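Local atomic coordinates of periplasmic molybdate-binding protein (Azotobacter vinelandii, PDB entry 1ATG), a protein that binds molybdate or tungstate in the periplasm, probably as the solute-binding component of an ABC transporter for the oxyanion. Residues A[14-19]-A[219-224]; A[97-102]-A[158-163]. All coordinates share one frame; numbering follows the deposited sequence.

Contact 1. Residues A[14-19]-A[219-224]; sequences LEQLAG and VAIIKA. With EDO (1,2-ethanediol), chain E.
L17 and I221 meet where helix 11-25 packs against the C-terminal helix 216-224; the axes of segments 14-19 and 219-224 run nearly antiparallel, 157° apart, and approach to 9.9 Å. The tight part is wholly apolar. One methyl of L17, CD2, lies 3.8 Å from I221 CG2 and also touches I221 CB, as the two side chains lie alongside each other, pointing opposite ways. The other methyl, CD1, turns to I222 and stands 4.1 Å from I222 CG1, the L17 chain being roughly perpendicular to that of I222. In I221 the CG2 methyl is anti to the backbone N and CG1 takes the place beside it (chi1 -69°); CG2 is thus the branch that fits between L17 and Q16. F10, W212 and M213 also pack on L17, while Y227 and L229 cover I222. In this type II periplasmic-binding-protein fold, the pairing brings a helix from near the start of the chain against one from near its end, on the flank of a lobe. Shortening L17 to an alanine removes both methyls, and would probably leave I222 CG1 without this partner and I221 CG2 with only Q16 across the contact, opening a gap between the helices. Toward solvent the fit changes character. Q16 reaches across as an extended chain, its CB and OE1 each touching I221 CG2, but its amide is held by small molecules: a water donates to Q16 OE1 and to I221 O, 2.7 Å from each, and so bridges side chain and backbone. Q16 NE2 gives a hydrogen bond of 2.7 Å (158° at the hydrogen) to O1 of a 1,2-ethanediol, probably from the crystallisation liquor, which also bonds to I169 O.

Contact 2. Residues A[97-102]-A[158-163]; sequences KVLAGN and ADLGFV. With ACT (acetate ion), chain C.
Both methyls of L99 are used here, each for a different partner on strand 160-164. CD2 meets CD1 of L160 at 4.0 Å, a methyl-to-methyl contact between two side chains inclined to one another. CD1 approaches F162 at its far end, 4.3 Å from CZ, and comes to the ring at a slant. With CG anti to the carbonyl carbon (chi1 -72°), the L99 side chain carries its fork toward the strand, where L160 and F162, two residues apart, both offer it apolar atoms. No hydrogen bond joins the two segments. Polar links lie at the margins: the backbone N of D159 donates to an acetate oxygen, ACT O, at 2.9 Å and 159°, the ion probably coming from the crystallisation liquor and also bonding to H106 ND1. The D159 carboxylate forms a salt bridge with R105 through OD2, a link that ties the residue just before the strand to the approach to strand 107-110. Residues 97-100 form a short 3-10 segment in the connection between strands 75-86 and 107-110, with D93 accepting from the backbone N of K97 and V98. This segment lies over one face of the sheet, where strand 160-164 runs between strand 75-86, antiparallel to it, and parallel strand 107-110; L84 of strand 75-86, I107 of strand 107-110 and L125 of helix 116-127 pack on both L99 and F162.

In the fold
Contact 1 and contact 2 lie far apart in the molecule, their centres 29 Å from each other and their nearest atoms about 13 Å apart. Both segments of contact 2 fall within the 199 residues that separate the two halves of contact 1: helix 11-25 comes first, then segment 97-102 and strand 160-164, and finally helix 216-224. They belong to opposite lobes of the two-domain binding protein, contact 1 joining two helices on the flank of one lobe and contact 2 a 3-10 segment to a strand of the other. The anion pocket lies at the interface of these domains, with the side chain of I222 about 13 Å and that of F162 about 10 Å from tungstate, so each contact probably helps build one lobe, and neither spans the cleft.

Contact 1. Residues A[14-19]-A[219-224]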
loop_
_atom_site.group_PDB
_atom_site.type_symbol
_atom_site.label_atom_id
_atom_site.label_comp_id
_atom_site.label_asym_id
_atom_site.label_seq_id
_atom_site.Cartn_x
_atom_site.Cartn_y
_atom_site.Cartn_z
ATOM N N LEU A 14 8.179 4.943 3.000
ATOM C CA LEU A 14 8.588 6.233 2.448
ATOM C C LEU A 14 9.250 7.085 3.527
ATOM O O LEU A 14 10.187 7.831 3.200
ATOM C CB LEU A 14 7.383 6.955 1.848
ATOM C CG LEU A 14 7.715 8.320 1.234
ATOM C CD1 LEU A 14 8.769 8.229 0.132
ATOM C CD2 LEU A 14 6.446 8.961 0.682
ATOM N N GLU A 15 8.827 6.985 4.788
ATOM C CA GLU A 15 9.506 7.722 5.859
ATOM C C GLU A 15 10.940 7.238 5.972
ATOM O O GLU A 15 11.875 8.043 6.123
ATOM C CB GLU A 15 8.752 7.554 7.180
ATOM C CG GLU A 15 7.434 8.329 7.189
ATOM C CD GLU A 15 6.490 7.969 8.316
ATOM O OE1 GLU A 15 6.638 6.882 8.906
ATOM O OE2 GLU A 15 5.566 8.771 8.600
ATOM N N GLN A 16 11.166 5.931 5.907
ATOM C CA GLN A 16 12.521 5.390 5.930
ATOM C C GLN A 16 13.310 5.883 4.721
ATOM O O GLN A 16 14.479 6.300 4.853
ATOM C CB GLN A 16 12.537 3.865 5.952
ATOM C CG GLN A 16 11.946 3.267 7.216
ATOM C CD GLN A 16 11.817 1.766 7.117
ATOM O OE1 GLN A 16 11.390 1.220 6.096
ATOM N NE2 GLN A 16 12.175 1.049 8.176
ATOM N N LEU A 17 12.720 5.825 3.537
ATOM C CA LEU A 17 13.387 6.269 2.319
ATOM C C LEU A 17 13.731 7.749 2.365
ATOM O O LEU A 17 14.864 8.119 2.023
ATOM C CB LEU A 17 12.511 5.985 1.105
ATOM C CG LEU A 17 12.324 4.507 0.748
ATOM C CD1 LEU A 17 11.101 4.322 -0.133
ATOM C CD2 LEU A 17 13.564 3.978 0.031
ATOM N N ALA A 18 12.780 8.588 2.741
ATOM C CA ALA A 18 13.011 10.025 2.858
ATOM C C ALA A 18 14.135 10.306 3.839
ATOM O O ALA A 18 15.020 11.150 3.563
ATOM C CB ALA A 18 11.716 10.693 3.314
ATOM N N GLY A 19 14.228 9.628 4.966
ATOM C CA GLY A 19 15.286 9.786 5.947
ATOM C C GLY A 19 16.642 9.477 5.318
ATOM O O GLY A 19 17.619 10.226 5.502
ATOM N N VAL A 219 16.276 0.466 -3.054
ATOM C CA VAL A 219 15.751 -0.884 -3.289
ATOM C C VAL A 219 15.930 -1.754 -2.064
ATOM O O VAL A 219 15.047 -2.560 -1.728
ATOM C CB VAL A 219 16.384 -1.493 -4.553
ATOM C CG1 VAL A 219 16.147 -2.994 -4.663
ATOM C CG2 VAL A 219 15.848 -0.822 -5.813
ATOM N N ALA A 220 17.069 -1.634 -1.360
ATOM C CA ALA A 220 17.281 -2.443 -0.169
ATOM C C ALA A 220 16.276 -2.095 0.923
ATOM O O ALA A 220 15.757 -2.999 1.595
ATOM C CB ALA A 220 18.714 -2.308 0.325
ATOM N N ILE A 221 15.947 -0.832 1.097
ATOM C CA ILE A 221 14.942 -0.414 2.070
ATOM C C ILE A 221 13.568 -0.957 1.684
ATOM O O ILE A 221 12.831 -1.456 2.529
ATOM C CB ILE A 221 14.928 1.119 2.213
ATOM C CG1 ILE A 221 16.217 1.594 2.900
ATOM C CG2 ILE A 221 13.699 1.607 2.960
ATOM C CD1 ILE A 221 16.506 3.075 2.803
ATOM N N ILE A 222 13.240 -0.882 0.402
ATOM C CA ILE A 222 11.959 -1.397 -0.101
ATOM C C ILE A 222 11.853 -2.891 0.129
ATOM O O ILE A 222 10.819 -3.380 0.598
ATOM C CB ILE A 222 11.819 -0.991 -1.578
ATOM C CG1 ILE A 222 11.650 0.530 -1.678
ATOM C CG2 ILE A 222 10.667 -1.712 -2.256
ATOM C CD1 ILE A 222 11.829 1.069 -3.082
ATOM N N LYS A 223 12.912 -3.640 -0.173
ATOM C CA LYS A 223 12.887 -5.081 0.045
ATOM C C LYS A 223 12.833 -5.451 1.516
ATOM O O LYS A 223 12.176 -6.421 1.900
ATOM C CB LYS A 223 14.112 -5.751 -0.595
ATOM C CG LYS A 223 14.008 -5.759 -2.107
ATOM C CD LYS A 223 15.043 -6.654 -2.767
ATOM C CE LYS A 223 14.945 -6.614 -4.290
ATOM N NZ LYS A 223 15.773 -7.713 -4.882
ATOM N N ALA A 224 13.487 -4.678 2.384
ATOM C CA ALA A 224 13.447 -4.943 3.817
ATOM C C ALA A 224 12.043 -4.776 4.376
ATOM O O ALA A 224 11.679 -5.399 5.376
ATOM C CB ALA A 224 14.443 -4.062 4.563
HETATM C C1 EDO E . 12.047 -2.851 7.828
HETATM O O1 EDO E . 12.274 -1.618 8.716
HETATM C C2 EDO E . 11.108 -3.913 8.431
HETATM O O2 EDO E . 9.987 -3.171 9.237
HETATM O O HOH W 1 12.660 -1.043 5.233
#

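Contact 2. Residues A[97-102]-A[158-163]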
loop_
_atom_site.group_PDB
_atom_site.type_symbol
_atom_site.label_atom_id
_atom_site.label_comp_id
_atom_site.label_asym_id
_atom_site.label_seq_id
_atom_site.Cartn_x
_atom_site.Cartn_y
_atom_site.Cartn_z
ATOM N N LYS A 97 -7.566 -20.881 6.819
ATOM C CA LYS A 97 -8.808 -21.590 7.100
ATOM C C LYS A 97 -9.710 -20.835 8.063
ATOM O O LYS A 97 -10.930 -20.967 8.031
ATOM C CB LYS A 97 -8.519 -22.979 7.677
ATOM C CG LYS A 97 -8.214 -24.036 6.625
ATOM C CD LYS A 97 -7.748 -25.320 7.304
ATOM C CE LYS A 97 -6.876 -26.146 6.374
ATOM N NZ LYS A 97 -7.352 -26.078 4.966
ATOM N N VAL A 98 -9.117 -19.991 8.903
ATOM C CA VAL A 98 -9.874 -19.161 9.829
ATOM C C VAL A 98 -10.959 -18.367 9.118
ATOM O O VAL A 98 -12.023 -18.154 9.700
ATOM C CB VAL A 98 -8.925 -18.211 10.579
ATOM C CG1 VAL A 98 -8.246 -17.191 9.674
ATOM C CG2 VAL A 98 -9.681 -17.494 11.692
ATOM N N LEU A 99 -10.748 -17.935 7.883
ATOM C CA LEU A 99 -11.735 -17.121 7.196
ATOM C C LEU A 99 -13.092 -17.774 7.004
ATOM O O LEU A 99 -14.099 -17.079 6.882
ATOM C CB LEU A 99 -11.192 -16.703 5.828
ATOM C CG LEU A 99 -10.080 -15.657 5.886
ATOM C CD1 LEU A 99 -9.444 -15.512 4.506
ATOM C CD2 LEU A 99 -10.605 -14.314 6.366
ATOM N N ALA A 100 -13.119 -19.096 6.887
ATOM C CA ALA A 100 -14.364 -19.812 6.649
ATOM C C ALA A 100 -15.110 -20.148 7.931
ATOM O O ALA A 100 -16.228 -20.678 7.848
ATOM C CB ALA A 100 -14.068 -21.089 5.869
ATOM N N GLY A 101 -14.551 -19.848 9.093
ATOM C CA GLY A 101 -15.184 -20.162 10.362
ATOM C C GLY A 101 -15.819 -18.956 11.045
ATOM O O GLY A 101 -15.838 -17.834 10.555
ATOM N N ASN A 102 -16.356 -19.237 12.233
ATOM C CA ASN A 102 -17.036 -18.224 13.036
ATOM C C ASN A 102 -16.302 -17.927 14.326
ATOM O O ASN A 102 -16.897 -17.443 15.299
ATOM C CB ASN A 102 -18.478 -18.681 13.302
ATOM C CG ASN A 102 -19.284 -18.842 12.028
ATOM O OD1 ASN A 102 -19.209 -18.031 11.102
ATOM N ND2 ASN A 102 -20.067 -19.916 11.963
ATOM N N ALA A 158 -10.712 -4.651 15.056
ATOM C CA ALA A 158 -11.098 -5.730 14.170
ATOM C C ALA A 158 -10.277 -6.973 14.537
ATOM O O ALA A 158 -9.046 -6.875 14.599
ATOM C CB ALA A 158 -10.890 -5.413 12.689
ATOM N N ASP A 159 -10.905 -8.113 14.753
ATOM C CA ASP A 159 -10.188 -9.348 15.023
ATOM C C ASP A 159 -9.228 -9.673 13.884
ATOM O O ASP A 159 -8.123 -10.128 14.161
ATOM C CB ASP A 159 -11.188 -10.499 15.216
ATOM C CG ASP A 159 -11.911 -10.477 16.547
ATOM O OD1 ASP A 159 -11.356 -9.979 17.563
ATOM O OD2 ASP A 159 -13.043 -11.009 16.616
ATOM N N LEU A 160 -9.662 -9.495 12.645
ATOM C CA LEU A 160 -8.846 -9.783 11.475
ATOM C C LEU A 160 -8.727 -8.537 10.617
ATOM O O LEU A 160 -9.625 -7.691 10.643
ATOM C CB LEU A 160 -9.498 -10.869 10.611
ATOM C CG LEU A 160 -9.753 -12.225 11.258
ATOM C CD1 LEU A 160 -10.329 -13.175 10.210
ATOM C CD2 LEU A 160 -8.495 -12.828 11.871
ATOM N N GLY A 161 -7.717 -8.522 9.749
ATOM C CA GLY A 161 -7.630 -7.448 8.766
ATOM C C GLY A 161 -6.756 -7.868 7.600
ATOM O O GLY A 161 -5.849 -8.682 7.742
ATOM N N PHE A 162 -7.049 -7.279 6.439
ATOM C CA PHE A 162 -6.191 -7.419 5.263
ATOM C C PHE A 162 -5.319 -6.177 5.178
ATOM O O PHE A 162 -5.804 -5.046 5.040
ATOM C CB PHE A 162 -6.996 -7.607 3.985
ATOM C CG PHE A 162 -7.386 -9.021 3.682
ATOM C CD1 PHE A 162 -6.419 -9.994 3.494
ATOM C CD2 PHE A 162 -8.721 -9.392 3.581
ATOM C CE1 PHE A 162 -6.773 -11.293 3.198
ATOM C CE2 PHE A 162 -9.079 -10.684 3.268
ATOM C CZ PHE A 162 -8.108 -11.654 3.081
ATOM N N VAL A 163 -4.004 -6.384 5.351
ATOM C CA VAL A 163 -3.045 -5.299 5.448
ATOM C C VAL A 163 -1.859 -5.509 4.519
ATOM O O VAL A 163 -1.766 -6.537 3.841
ATOM C CB VAL A 163 -2.558 -5.136 6.909
ATOM C CG1 VAL A 163 -3.706 -4.909 7.895
ATOM C CG2 VAL A 163 -1.738 -6.343 7.351
HETATM C C ACT C . -14.085 -7.269 16.310
HETATM O O ACT C . -13.699 -7.882 15.293
HETATM O OXT ACT C . -15.288 -6.889 16.422
HETATM C CH3 ACT C . -13.164 -7.002 17.453
#